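PDB 7B7P: type IV pilus biogenesis protein PilB, which is a minor type IV pilin that joins a pilin module to a metal-binding von Willebrand factor A-like module and has a direct role in adhesion. Local coordinates for residues E51-G56 and I149-D154; T31-L36 and K134-K139; Q21-T26 and S79-K84; N104-Y109 and I128-T133; K90-F95 and G143-A148. All coordinates share one frame; numbering follows the deposited sequence.

Interaction 1 (E51-G56 and I149-D154)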
# COMPACT_ATOMS: atom_id res chain seq x y z
N GLU A 51 18.43 13.09 -9.86
CA GLU A 51 18.12 13.77 -8.60
C GLU A 51 18.38 12.91 -7.36
O GLU A 51 18.03 13.30 -6.24
CB GLU A 51 16.69 14.32 -8.57
CG GLU A 51 16.28 15.02 -9.86
CD GLU A 51 14.81 15.35 -9.93
OE1 GLU A 51 14.40 16.05 -10.89
OE2 GLU A 51 14.05 14.93 -9.02
N TRP A 52 19.02 11.75 -7.54
CA TRP A 52 19.51 10.94 -6.43
C TRP A 52 21.03 10.95 -6.44
O TRP A 52 21.65 10.69 -7.48
CB TRP A 52 18.97 9.52 -6.52
CG TRP A 52 17.51 9.48 -6.23
CD1 TRP A 52 16.49 9.49 -7.13
CD2 TRP A 52 16.90 9.47 -4.93
NE1 TRP A 52 15.28 9.47 -6.48
CE2 TRP A 52 15.51 9.46 -5.12
CE3 TRP A 52 17.39 9.45 -3.62
CZ2 TRP A 52 14.60 9.44 -4.07
CZ3 TRP A 52 16.49 9.43 -2.57
CH2 TRP A 52 15.11 9.42 -2.80
N SER A 53 21.62 11.26 -5.30
CA SER A 53 23.06 11.14 -5.10
C SER A 53 23.41 9.73 -4.64
O SER A 53 22.59 9.04 -4.02
CB SER A 53 23.54 12.18 -4.09
OG SER A 53 22.82 13.38 -4.26
N TYR A 54 24.62 9.29 -4.96
CA TYR A 54 25.01 7.90 -4.75
C TYR A 54 26.38 7.80 -4.08
O TYR A 54 27.23 8.68 -4.24
CB TYR A 54 25.06 7.11 -6.07
CG TYR A 54 23.72 6.89 -6.75
CD1 TYR A 54 23.02 7.94 -7.33
CD2 TYR A 54 23.17 5.62 -6.84
CE1 TYR A 54 21.80 7.73 -7.97
CE2 TYR A 54 21.96 5.40 -7.46
CZ TYR A 54 21.28 6.46 -8.03
OH TYR A 54 20.07 6.25 -8.65
N ILE A 55 26.58 6.72 -3.34
CA ILE A 55 27.89 6.30 -2.86
C ILE A 55 28.07 4.83 -3.21
O ILE A 55 27.17 4.02 -2.98
CB ILE A 55 28.06 6.50 -1.34
CG1 ILE A 55 27.92 7.96 -0.96
CG2 ILE A 55 29.42 5.99 -0.88
CD1 ILE A 55 27.68 8.16 0.52
N GLY A 56 29.22 4.49 -3.76
CA GLY A 56 29.49 3.11 -4.11
C GLY A 56 30.87 2.99 -4.71
O GLY A 56 31.54 3.99 -5.00
N ILE A 149 24.64 2.91 -2.07
CA ILE A 149 23.59 3.68 -1.43
C ILE A 149 23.19 4.81 -2.37
O ILE A 149 24.01 5.35 -3.11
CB ILE A 149 24.03 4.26 -0.05
CG1 ILE A 149 23.78 3.27 1.10
CG2 ILE A 149 23.36 5.58 0.25
CD1 ILE A 149 24.53 3.63 2.39
N ALA A 150 21.90 5.17 -2.33
CA ALA A 150 21.38 6.36 -2.98
C ALA A 150 20.65 7.19 -1.94
O ALA A 150 19.95 6.65 -1.08
CB ALA A 150 20.44 5.99 -4.12
N TYR A 151 20.82 8.51 -2.01
CA TYR A 151 20.33 9.36 -0.93
C TYR A 151 20.00 10.75 -1.44
O TYR A 151 20.46 11.17 -2.50
CB TYR A 151 21.36 9.48 0.19
CG TYR A 151 22.59 10.25 -0.21
CD1 TYR A 151 23.58 9.66 -0.99
CD2 TYR A 151 22.77 11.58 0.18
CE1 TYR A 151 24.72 10.35 -1.36
CE2 TYR A 151 23.92 12.30 -0.20
CZ TYR A 151 24.88 11.67 -0.97
OH TYR A 151 26.02 12.33 -1.36
N ARG A 152 19.23 11.46 -0.64
CA ARG A 152 19.00 12.88 -0.83
C ARG A 152 19.16 13.60 0.50
O ARG A 152 19.00 13.01 1.57
CB ARG A 152 17.60 13.16 -1.41
CG ARG A 152 17.46 12.81 -2.88
CD ARG A 152 16.03 13.01 -3.37
NE ARG A 152 15.63 14.41 -3.32
CZ ARG A 152 15.97 15.31 -4.24
NH1 ARG A 152 16.72 14.96 -5.28
NH2 ARG A 152 15.55 16.55 -4.12
N THR A 153 19.47 14.89 0.42
CA THR A 153 19.62 15.74 1.59
C THR A 153 18.49 16.75 1.76
O THR A 153 18.43 17.43 2.79
CB THR A 153 20.97 16.47 1.53
OG1 THR A 153 21.24 16.85 0.17
CG2 THR A 153 22.08 15.55 2.00
N ASP A 154 17.61 16.85 0.78
CA ASP A 154 16.44 17.73 0.76
C ASP A 154 15.27 16.93 0.20
O ASP A 154 15.49 16.01 -0.60
CB ASP A 154 16.70 18.98 -0.10
CG ASP A 154 17.50 18.66 -1.38
OD1 ASP A 154 18.18 17.61 -1.43
OD2 ASP A 154 17.46 19.48 -2.32
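Ser53 and Tyr151 face each other on neighbouring antiparallel strands of the mixed sheet in the pilin module, against which helix 9-27 packs. They form a hydrogen-bonded pair, as do Ile55 and Ile149, with Tyr54 and Ala150 the non-hydrogen-bonded pair between them. Tyr151 N meets Ser53 O at 2.7 Å. The Tyr151 CG sits between its backbone N and carbonyl carbon (chi1 68°). Ser53 CB lies over one face of the ring, offset toward the rim, 3.4 Å from Tyr151 CZ. Serine suits the spot: its short side chain lets CB lie against the ring while OG hydrogen-bonds to Trp69 N. Ile55 CG1 adds an apolar neighbour 4.0 Å from Tyr151 CE1, and Tyr151 OH bonds to Asn66 OD1. On the other face of the sheet, compact Ala150 lies over the Tyr54 ring, its CB 3.7 Å from Tyr54 CE2; Tyr54 OH bonds to Thr49 N. At the end of strand 149-152, Arg152 crosses Trp52, which lies just before strand 53-56, at about a right angle. Arg152 CD stands 3.6 Å from the centroid of the Trp52 six-membered ring, a CH-pi contact. A bend at chi3 (65°) turns NE off that line, and the guanidinium plane stands 77° from the indole. The modelled approach of Arg152 NH1 to Glu51 O is too short to be trusted. Closest to the indole is Arg152 CG, 3.4 Å from Trp52 CE3.

Interaction 2 (T31-L36 and K134-K139)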
# COMPACT_ATOMS: atom_id res chain seq x y z
N THR A 31 18.24 12.82 4.13
CA THR A 31 16.87 12.77 4.61
C THR A 31 16.09 11.58 4.06
O THR A 31 14.97 11.33 4.50
CB THR A 31 16.15 14.09 4.29
OG1 THR A 31 16.50 14.52 2.97
CG2 THR A 31 16.57 15.17 5.29
N SER A 32 16.67 10.82 3.13
CA SER A 32 16.13 9.52 2.74
C SER A 32 17.27 8.68 2.17
O SER A 32 18.15 9.20 1.48
CB SER A 32 14.99 9.64 1.72
OG SER A 32 15.46 10.17 0.50
N ILE A 33 17.25 7.38 2.47
CA ILE A 33 18.33 6.46 2.12
C ILE A 33 17.72 5.25 1.45
O ILE A 33 16.74 4.69 1.94
CB ILE A 33 19.12 5.99 3.36
CG1 ILE A 33 19.73 7.16 4.12
CG2 ILE A 33 20.20 4.99 2.94
CD1 ILE A 33 21.00 7.62 3.52
N PHE A 34 18.34 4.82 0.35
CA PHE A 34 18.02 3.56 -0.29
C PHE A 34 19.30 2.74 -0.37
O PHE A 34 20.30 3.21 -0.92
CB PHE A 34 17.43 3.77 -1.70
CG PHE A 34 16.03 4.31 -1.69
CD1 PHE A 34 15.80 5.67 -1.52
CD2 PHE A 34 14.94 3.46 -1.85
CE1 PHE A 34 14.50 6.17 -1.50
CE2 PHE A 34 13.64 3.96 -1.83
CZ PHE A 34 13.43 5.31 -1.66
N ILE A 35 19.27 1.52 0.17
CA ILE A 35 20.35 0.57 -0.07
C ILE A 35 20.08 -0.15 -1.39
O ILE A 35 18.97 -0.64 -1.63
CB ILE A 35 20.48 -0.42 1.09
CG1 ILE A 35 20.77 0.31 2.40
CG2 ILE A 35 21.60 -1.40 0.83
CD1 ILE A 35 21.38 -0.59 3.45
N LEU A 36 21.11 -0.22 -2.24
CA LEU A 36 20.97 -0.76 -3.59
C LEU A 36 21.88 -1.95 -3.80
O LEU A 36 23.02 -1.97 -3.31
CB LEU A 36 21.29 0.32 -4.63
CG LEU A 36 20.63 1.67 -4.37
CD1 LEU A 36 21.02 2.62 -5.47
CD2 LEU A 36 19.12 1.54 -4.28
N LYS A 134 14.30 8.39 9.44
CA LYS A 134 13.56 7.13 9.52
C LYS A 134 13.10 6.63 8.16
O LYS A 134 12.44 5.58 8.09
CB LYS A 134 12.35 7.29 10.45
CG LYS A 134 12.71 7.64 11.89
CD LYS A 134 12.35 9.09 12.21
CE LYS A 134 13.28 9.69 13.26
NZ LYS A 134 13.63 11.09 12.90
N GLN A 135 13.41 7.34 7.08
CA GLN A 135 13.08 6.89 5.73
C GLN A 135 14.32 6.26 5.11
O GLN A 135 15.00 6.85 4.28
CB GLN A 135 12.56 8.05 4.90
CG GLN A 135 11.29 8.63 5.45
CD GLN A 135 11.24 10.13 5.29
OE1 GLN A 135 11.96 10.72 4.47
NE2 GLN A 135 10.38 10.76 6.08
N VAL A 136 14.58 5.03 5.55
CA VAL A 136 15.65 4.18 5.04
C VAL A 136 14.99 2.95 4.43
O VAL A 136 14.18 2.30 5.08
CB VAL A 136 16.65 3.81 6.14
CG1 VAL A 136 15.97 2.98 7.23
CG2 VAL A 136 17.85 3.06 5.57
N PHE A 137 15.33 2.66 3.18
CA PHE A 137 14.66 1.63 2.41
C PHE A 137 15.70 0.75 1.75
O PHE A 137 16.83 1.18 1.51
CB PHE A 137 13.75 2.23 1.33
CG PHE A 137 12.89 3.34 1.83
CD1 PHE A 137 11.69 3.08 2.45
CD2 PHE A 137 13.30 4.66 1.70
CE1 PHE A 137 10.89 4.12 2.92
CE2 PHE A 137 12.51 5.70 2.17
CZ PHE A 137 11.31 5.42 2.79
N SER A 138 15.31 -0.48 1.47
CA SER A 138 16.20 -1.43 0.81
C SER A 138 15.62 -1.81 -0.54
O SER A 138 14.42 -2.13 -0.64
CB SER A 138 16.41 -2.67 1.66
OG SER A 138 17.01 -3.67 0.87
N LYS A 139 16.46 -1.75 -1.57
CA LYS A 139 16.14 -2.24 -2.90
C LYS A 139 17.06 -3.39 -3.28
O LYS A 139 17.44 -3.54 -4.43
CB LYS A 139 16.24 -1.10 -3.92
CG LYS A 139 15.10 -0.13 -3.81
CD LYS A 139 14.99 0.78 -5.03
CE LYS A 139 13.56 1.29 -5.17
NZ LYS A 139 13.45 2.38 -6.17
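Phe34 and Phe137 stack in an offset manner across two parallel strands, 32-36 and 136-139, their ring centroids 4.8 Å apart and their planes inclined at 30°. Phe137 can be followed outward. Phe137 CB already touches the neighbouring ring, 3.6 Å from Phe34 CE2. CG, anti to the carbonyl carbon (chi1 -46°), lies beyond the rim of that ring, nearest Phe34 CE2. Phe137 CD2 makes the tightest approach, over one face of Phe34 toward its rim and 3.4 Å from Phe34 CZ; it also lies near the backbone oxygen of Ile33. Further out, Phe137 CE2 is 4.0 Å from Phe34 CZ, and the ring also meets that of Trp421. One side of the flat, apolar Phe137 ring, CD2 and CE2, thus approaches the face and rim of Phe34. Next along the same face, the extended Lys139 runs its methylenes past the stack, with Lys139 CG 4.1 Å from Phe34 CD2, and NZ goes on to bond to Pro426 O. On the reverse face the branched Ile33 and Val136 meet, Ile33 CB lying 3.9 Å from Val136 CG2. The backbone ladder alternates as parallel strands require: Ile33 N to Gln135 O, Phe137 N to Ile33 O, Ile35 N to Phe137 O and Lys139 N to Ile35 O. Strand 136-139 ends the mixed sheet on one side, while strand 32-36 also pairs with 148-152, where Thr31 and Ser32 form a classic beta bulge opposite Arg152. Trp52 meets Phe34 edge-to-face, and helix 402-424 brings Trp421 and Gln418 against Phe137.

Interaction 3 (Q21-T26 and S79-K84)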
# COMPACT_ATOMS: atom_id res chain seq x y z
N GLN A 21 34.50 6.91 7.60
CA GLN A 21 34.01 8.10 8.28
C GLN A 21 33.48 9.11 7.27
O GLN A 21 32.46 9.77 7.53
CB GLN A 21 35.11 8.71 9.16
CG GLN A 21 35.53 7.77 10.30
CD GLN A 21 36.33 8.44 11.41
OE1 GLN A 21 37.13 9.34 11.16
NE2 GLN A 21 36.11 7.99 12.64
N TYR A 22 34.13 9.24 6.11
CA TYR A 22 33.58 10.07 5.05
C TYR A 22 32.17 9.62 4.68
O TYR A 22 31.24 10.43 4.68
CB TYR A 22 34.47 10.04 3.81
CG TYR A 22 35.68 10.94 3.89
CD1 TYR A 22 35.61 12.19 4.51
CD2 TYR A 22 36.90 10.55 3.36
CE1 TYR A 22 36.72 13.01 4.58
CE2 TYR A 22 38.00 11.36 3.43
CZ TYR A 22 37.92 12.58 4.04
OH TYR A 22 39.04 13.37 4.09
N VAL A 23 32.01 8.33 4.37
CA VAL A 23 30.70 7.78 4.06
C VAL A 23 29.71 8.06 5.18
O VAL A 23 28.64 8.64 4.95
CB VAL A 23 30.80 6.27 3.77
CG1 VAL A 23 29.42 5.66 3.67
CG2 VAL A 23 31.59 6.04 2.49
N ASP A 24 30.06 7.69 6.42
CA ASP A 24 29.14 7.93 7.53
C ASP A 24 28.80 9.42 7.67
O ASP A 24 27.68 9.77 8.07
CB ASP A 24 29.72 7.40 8.85
CG ASP A 24 28.68 7.37 9.98
OD1 ASP A 24 27.55 6.92 9.73
OD2 ASP A 24 28.99 7.78 11.12
N ARG A 25 29.74 10.30 7.34
CA ARG A 25 29.50 11.73 7.46
C ARG A 25 28.45 12.18 6.45
O ARG A 25 27.47 12.84 6.81
CB ARG A 25 30.81 12.49 7.25
CG ARG A 25 30.95 13.79 8.02
CD ARG A 25 32.42 14.04 8.36
NE ARG A 25 32.63 14.18 9.80
CZ ARG A 25 33.68 13.69 10.47
NH1 ARG A 25 34.63 13.02 9.83
NH2 ARG A 25 33.76 13.88 11.79
N THR A 26 28.65 11.84 5.18
CA THR A 26 27.69 12.25 4.17
C THR A 26 26.36 11.50 4.34
O THR A 26 25.29 12.09 4.14
CB THR A 26 28.31 12.07 2.78
OG1 THR A 26 27.31 12.21 1.76
CG2 THR A 26 28.99 10.75 2.64
N SER A 79 33.34 12.37 -7.25
CA SER A 79 34.46 12.63 -6.35
C SER A 79 34.76 11.38 -5.53
O SER A 79 33.83 10.73 -5.04
CB SER A 79 34.16 13.80 -5.41
OG SER A 79 35.10 13.85 -4.35
N GLU A 80 36.04 11.07 -5.37
CA GLU A 80 36.42 9.96 -4.50
C GLU A 80 36.31 10.37 -3.04
O GLU A 80 36.77 11.45 -2.65
CB GLU A 80 37.83 9.47 -4.79
CG GLU A 80 38.16 8.21 -4.00
CD GLU A 80 39.44 8.29 -3.16
OE1 GLU A 80 40.27 9.20 -3.39
OE2 GLU A 80 39.60 7.47 -2.22
N LEU A 81 35.68 9.50 -2.24
CA LEU A 81 35.60 9.69 -0.79
C LEU A 81 36.83 9.05 -0.17
O LEU A 81 36.97 7.82 -0.17
CB LEU A 81 34.31 9.09 -0.24
CG LEU A 81 33.15 10.08 -0.26
CD1 LEU A 81 31.89 9.37 0.11
CD2 LEU A 81 33.43 11.22 0.69
N GLY A 82 37.71 9.88 0.36
CA GLY A 82 39.01 9.44 0.81
C GLY A 82 40.04 10.50 0.48
O GLY A 82 39.70 11.63 0.11
N THR A 83 41.31 10.13 0.61
CA THR A 83 42.38 11.09 0.40
C THR A 83 43.54 10.56 -0.44
O THR A 83 44.27 11.38 -1.02
CB THR A 83 42.94 11.60 1.74
OG1 THR A 83 43.34 10.48 2.56
CG2 THR A 83 41.92 12.45 2.49
N LYS A 84 43.77 9.26 -0.53
CA LYS A 84 45.01 8.77 -1.12
C LYS A 84 44.78 7.47 -1.87
O LYS A 84 43.72 6.84 -1.78
CB LYS A 84 46.09 8.56 -0.05
CG LYS A 84 45.69 7.61 1.07
CD LYS A 84 46.68 7.60 2.23
CE LYS A 84 47.89 6.71 1.94
NZ LYS A 84 47.57 5.60 0.99
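Tyr22 is the first residue of 21-26 to meet the 79-84 segment, and its whole length is used. Tyr22 CB packs against Leu81 CD2 at 3.5 Å. CG is anti to the carbonyl carbon (chi1 -80°), and the ring that follows lies beside the backbone of Gly82. There Tyr22 CD2 is 3.2 Å from Gly82 N. Gly82 has phi and psi of 142° and -168°, angles at which a side chain would collide with the preceding carbonyl, and Gly82 CA lies 3.4 Å from Tyr22 CE2. At the far end Thr83 CG2 approaches the ring edge, near its plane, and stands 3.4 Å from Tyr22 OH, the two side chains crossing at about a right angle. A tyrosine suits this partly exposed place: its ring lies along the chain, with OH beside the methyl of Thr83. Val23 comes next, a buried residue whose CG2 is 4.1 Å from Leu81 CD1; the forked leucine thus gives one methyl to Tyr22 and the other to Val23. The two segments belong to the packing of a pilin's N-terminal helix on its sheet: helix 9-27 lies across one face, and strand 79-80 is an outermost strand. No hydrogen bond joins the segments themselves, but one turn back Ser19 OG bonds to Leu81 O, and two turns back Glu15 OE2 accepts from Thr83 N. Asp24 turns to other partners, Ser129 and Tyr109. One turn on from Tyr22, Thr26 points toward the segment again; its methyl CG2 lies 4.1 Å from Leu81 CD1.

Interaction 4 (N104-Y109 and I128-T133)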
# COMPACT_ATOMS: atom_id res chain seq x y z
N ASN A 104 16.49 5.95 16.65
CA ASN A 104 17.41 6.05 15.53
C ASN A 104 17.51 4.70 14.84
O ASN A 104 17.66 3.67 15.50
CB ASN A 104 18.82 6.48 15.96
CG ASN A 104 18.86 7.85 16.62
OD1 ASN A 104 18.44 8.00 17.77
ND2 ASN A 104 19.41 8.83 15.92
N ARG A 105 17.45 4.71 13.51
CA ARG A 105 17.71 3.51 12.75
C ARG A 105 19.21 3.29 12.64
O ARG A 105 19.98 4.24 12.47
CB ARG A 105 17.09 3.62 11.35
CG ARG A 105 15.65 3.14 11.26
CD ARG A 105 15.55 1.60 11.19
NE ARG A 105 14.21 1.16 11.56
CZ ARG A 105 13.90 -0.07 11.99
NH1 ARG A 105 14.83 -1.01 12.10
NH2 ARG A 105 12.64 -0.35 12.30
N LEU A 106 19.62 2.03 12.76
CA LEU A 106 21.03 1.67 12.67
C LEU A 106 21.40 1.22 11.27
O LEU A 106 20.57 0.69 10.52
CB LEU A 106 21.37 0.57 13.67
CG LEU A 106 21.12 1.02 15.11
CD1 LEU A 106 21.56 -0.04 16.07
CD2 LEU A 106 21.85 2.34 15.39
N ILE A 107 22.67 1.42 10.93
CA ILE A 107 23.24 0.95 9.68
C ILE A 107 24.61 0.34 9.98
O ILE A 107 25.32 0.78 10.89
CB ILE A 107 23.35 2.09 8.65
CG1 ILE A 107 23.75 1.55 7.28
CG2 ILE A 107 24.36 3.14 9.09
CD1 ILE A 107 23.82 2.63 6.23
N SER A 108 24.97 -0.68 9.22
CA SER A 108 26.28 -1.28 9.34
C SER A 108 27.04 -1.10 8.03
O SER A 108 26.47 -1.23 6.94
CB SER A 108 26.19 -2.76 9.74
OG SER A 108 26.33 -3.61 8.63
N TYR A 109 28.31 -0.75 8.16
CA TYR A 109 29.21 -0.60 7.04
C TYR A 109 30.23 -1.73 7.05
O TYR A 109 30.68 -2.16 8.12
CB TYR A 109 29.95 0.72 7.09
CG TYR A 109 29.10 1.95 7.20
CD1 TYR A 109 28.18 2.28 6.21
CD2 TYR A 109 29.26 2.82 8.27
CE1 TYR A 109 27.42 3.44 6.30
CE2 TYR A 109 28.51 3.97 8.38
CZ TYR A 109 27.59 4.28 7.39
OH TYR A 109 26.85 5.43 7.51
N ILE A 128 28.91 -0.30 13.18
CA ILE A 128 27.55 0.17 13.37
C ILE A 128 27.58 1.69 13.51
O ILE A 128 28.33 2.23 14.32
CB ILE A 128 26.92 -0.47 14.62
CG1 ILE A 128 26.56 -1.92 14.34
CG2 ILE A 128 25.69 0.33 15.08
CD1 ILE A 128 25.51 -2.11 13.27
N SER A 129 26.75 2.37 12.73
CA SER A 129 26.47 3.79 12.92
C SER A 129 24.96 3.99 13.03
O SER A 129 24.17 3.05 12.93
CB SER A 129 27.08 4.63 11.79
OG SER A 129 26.82 6.01 11.99
N ALA A 130 24.55 5.22 13.26
CA ALA A 130 23.14 5.54 13.37
C ALA A 130 22.80 6.61 12.34
O ALA A 130 23.64 7.46 12.04
CB ALA A 130 22.78 6.02 14.78
N LEU A 131 21.59 6.55 11.81
CA LEU A 131 21.10 7.51 10.83
C LEU A 131 20.23 8.56 11.49
O LEU A 131 19.73 8.37 12.60
CB LEU A 131 20.31 6.82 9.72
CG LEU A 131 20.94 5.54 9.18
CD1 LEU A 131 19.91 4.69 8.51
CD2 LEU A 131 22.07 5.89 8.23
N ASN A 132 20.04 9.68 10.79
CA ASN A 132 19.19 10.76 11.30
C ASN A 132 17.82 10.83 10.62
O ASN A 132 17.02 11.70 10.98
CB ASN A 132 19.91 12.10 11.15
CG ASN A 132 21.20 12.15 11.94
OD1 ASN A 132 21.19 12.02 13.17
ND2 ASN A 132 22.32 12.31 11.24
N THR A 133 17.53 9.93 9.68
CA THR A 133 16.22 9.82 9.06
C THR A 133 15.64 8.45 9.36
O THR A 133 16.37 7.47 9.53
CB THR A 133 16.28 10.03 7.52
OG1 THR A 133 15.05 9.58 6.93
CG2 THR A 133 17.42 9.24 6.90
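Ile107 and Ser129 form a hydrogen-bonded pair in a beta hairpin made of strands 104-112 and 124-130. Ser129 N bonds to Ile107 O at 2.8 Å, while in the return bond Ile107 N approaches Ser129 O from 37° above the carbonyl plane. A further bond, Leu131 N to Arg105 O at 2.9 Å, continues the ladder past the end of strand 124-130. Leu131 then lies against the hairpin: Leu131 CD2 meets Ile107 CG2 at 3.7 Å, the two side chains crossing at about a right angle, an apolar fit of two branched residues. Ile107 CG1 is anti to the backbone N (chi1 -171°), which puts CG2 between the backbone N and the carbonyl carbon, where Leu131 meets it. The Tyr109 ring comes alongside Ser129, with Tyr109 CE2 3.8 Å from Ser129 CB. On the other face the non-hydrogen-bonded pairs carry Leu106 CD2 onto the small Ala130 CB at 3.8 Å, and Ile128 CD1 onto Ser108 CB at 3.7 Å. Asn104 adds a weak hydrogen bond from ND2 to Leu131 O. In the next shell, strand 92-101 pairs with the other edge of 104-112, and Val27 of helix 9-27 touches both Leu131 and Tyr109. Tyrosine and serine suit the helix side because each brings a hydroxyl to one acidic side chain. Both Tyr109 OH and Ser129 OG hydrogen-bond to the same oxygen, OD1 of Asp24.

Interaction 5 (K90-F95 and G143-A148)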
# COMPACT_ATOMS: atom_id res chain seq x y z
N LYS A 90 41.83 -4.04 -4.46
CA LYS A 90 40.42 -4.16 -4.79
C LYS A 90 39.58 -4.28 -3.52
O LYS A 90 39.95 -5.00 -2.58
CB LYS A 90 40.18 -5.36 -5.72
CG LYS A 90 40.18 -4.97 -7.21
CD LYS A 90 41.51 -5.34 -7.88
CE LYS A 90 41.34 -5.61 -9.37
NZ LYS A 90 42.55 -6.23 -10.01
N LEU A 91 38.46 -3.57 -3.49
CA LEU A 91 37.71 -3.30 -2.27
C LEU A 91 36.36 -4.03 -2.27
O LEU A 91 35.79 -4.31 -3.32
CB LEU A 91 37.48 -1.80 -2.11
CG LEU A 91 38.74 -0.96 -1.88
CD1 LEU A 91 38.39 0.51 -1.77
CD2 LEU A 91 39.44 -1.44 -0.63
N ASP A 92 35.88 -4.34 -1.06
CA ASP A 92 34.57 -4.97 -0.84
C ASP A 92 33.75 -4.04 0.06
O ASP A 92 34.05 -3.91 1.26
CB ASP A 92 34.75 -6.36 -0.22
CG ASP A 92 33.44 -7.15 -0.14
OD1 ASP A 92 32.50 -6.87 -0.92
OD2 ASP A 92 33.36 -8.07 0.71
N LEU A 93 32.72 -3.41 -0.50
CA LEU A 93 31.91 -2.42 0.19
C LEU A 93 30.48 -2.92 0.31
O LEU A 93 29.84 -3.23 -0.70
CB LEU A 93 31.95 -1.08 -0.54
CG LEU A 93 30.87 -0.09 -0.13
CD1 LEU A 93 31.08 0.37 1.31
CD2 LEU A 93 30.87 1.09 -1.09
N GLU A 94 29.96 -2.97 1.54
CA GLU A 94 28.62 -3.49 1.76
C GLU A 94 27.90 -2.68 2.83
O GLU A 94 28.50 -2.34 3.86
CB GLU A 94 28.67 -4.98 2.16
CG GLU A 94 27.33 -5.51 2.66
CD GLU A 94 27.31 -7.02 2.86
OE1 GLU A 94 28.40 -7.64 2.89
OE2 GLU A 94 26.20 -7.58 2.99
N PHE A 95 26.62 -2.37 2.59
CA PHE A 95 25.78 -1.65 3.54
C PHE A 95 24.62 -2.53 3.99
O PHE A 95 24.15 -3.40 3.25
CB PHE A 95 25.21 -0.37 2.97
CG PHE A 95 26.24 0.50 2.32
CD1 PHE A 95 26.63 0.26 1.02
CD2 PHE A 95 26.83 1.55 3.02
CE1 PHE A 95 27.58 1.05 0.41
CE2 PHE A 95 27.78 2.36 2.41
CZ PHE A 95 28.15 2.10 1.10
N GLY A 143 19.08 -12.84 -2.61
CA GLY A 143 20.04 -12.83 -1.52
C GLY A 143 21.26 -12.08 -2.02
O GLY A 143 22.40 -12.51 -1.80
N LYS A 144 21.02 -10.98 -2.74
CA LYS A 144 22.10 -10.11 -3.21
C LYS A 144 22.71 -9.34 -2.04
O LYS A 144 22.10 -9.16 -0.98
CB LYS A 144 21.58 -9.12 -4.25
CG LYS A 144 20.94 -9.72 -5.48
CD LYS A 144 21.94 -9.87 -6.61
CE LYS A 144 21.56 -8.97 -7.78
NZ LYS A 144 22.71 -8.79 -8.70
N LYS A 145 23.92 -8.83 -2.27
CA LYS A 145 24.74 -8.22 -1.23
C LYS A 145 24.31 -6.79 -0.88
O LYS A 145 24.16 -6.47 0.31
CB LYS A 145 26.21 -8.22 -1.64
CG LYS A 145 27.16 -8.41 -0.48
CD LYS A 145 28.60 -8.07 -0.89
CE LYS A 145 29.61 -9.04 -0.26
NZ LYS A 145 29.53 -10.40 -0.86
N GLY A 146 24.14 -5.92 -1.85
CA GLY A 146 23.83 -4.54 -1.49
C GLY A 146 25.08 -3.71 -1.24
O GLY A 146 25.57 -3.61 -0.11
N ILE A 147 25.59 -3.10 -2.31
CA ILE A 147 26.96 -2.65 -2.38
C ILE A 147 27.05 -1.15 -2.63
O ILE A 147 28.08 -0.65 -3.06
CB ILE A 147 27.73 -3.44 -3.46
CG1 ILE A 147 26.85 -3.65 -4.70
CG2 ILE A 147 28.16 -4.78 -2.91
CD1 ILE A 147 26.83 -2.48 -5.64
N ALA A 148 25.96 -0.43 -2.39
CA ALA A 148 25.88 0.97 -2.76
C ALA A 148 24.67 1.59 -2.09
O ALA A 148 23.77 0.88 -1.63
CB ALA A 148 25.80 1.14 -4.28
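Lys145 lies across Glu94, the two side chains at about a right angle. Glu94 CG is anti to the backbone N (chi1 169°) and the chain runs out extended, bringing the carboxyl carbon Glu94 CD to 3.6 Å from Lys145 CG. The lysine bends at chi3 and chi4, and Lys145 CE passes 3.7 Å from Asp92 OD1. Its ammonium makes no salt bridge with either acid: Lys145 NZ remains 4.6 Å from Asp92 OD1, although two nearby carboxylates would probably draw it electrostatically. A lysine thus fits doubly at the exposed side of the contact: its methylenes pass beside the carboxylate of Glu94 while the charged end lies near two acids. Phe95 is the buried counterpart. Phe95 N gives the one hydrogen bond between the segments, to Gly146 O at 3.2 Å, and its ring turns an edge to the 146-148 backbone, Phe95 CD1 lying 3.5 Å from Ala148 N. At the backbone angles of Gly146 a side chain would be jammed against the preceding carbonyl. Ile147 adds its CG2, 3.2 Å from Leu93 O. The touching parts of the two segments run 82° apart, so they meet locally and do not pair as strands. Ile147 and Ala148 form a classic beta bulge opposite Leu36 where strand 148-152 enters the mixed sheet, whereas strand 92-101 pairs with 104-112 in the three-stranded sheet, with Phe95 resting on Val23 of helix 9-27.

How the interactions relate
From the N terminus, helix 9-27 supplies 21-26, and interaction 3 closes the first loop at 79-84. By then 31-36 and 51-56 have opened interactions 2 and 1, so interaction 3 crosses both. Interaction 5 opens at 90-95, after interaction 3 is complete, and interaction 4 opens and closes next, nested inside 5, 2 and 1 alike. Then 134-139 closes interaction 2, 143-148 closes 5, and 149-154 closes 1; interaction 2 crosses 1 and 5, while 5 nests in 1. Interactions 1 and 2 build the mixed sheet, 4 the three-stranded one, 5 bridges the two, and the helix bearing Val23 and Asp24 touches 1, 4 and 5.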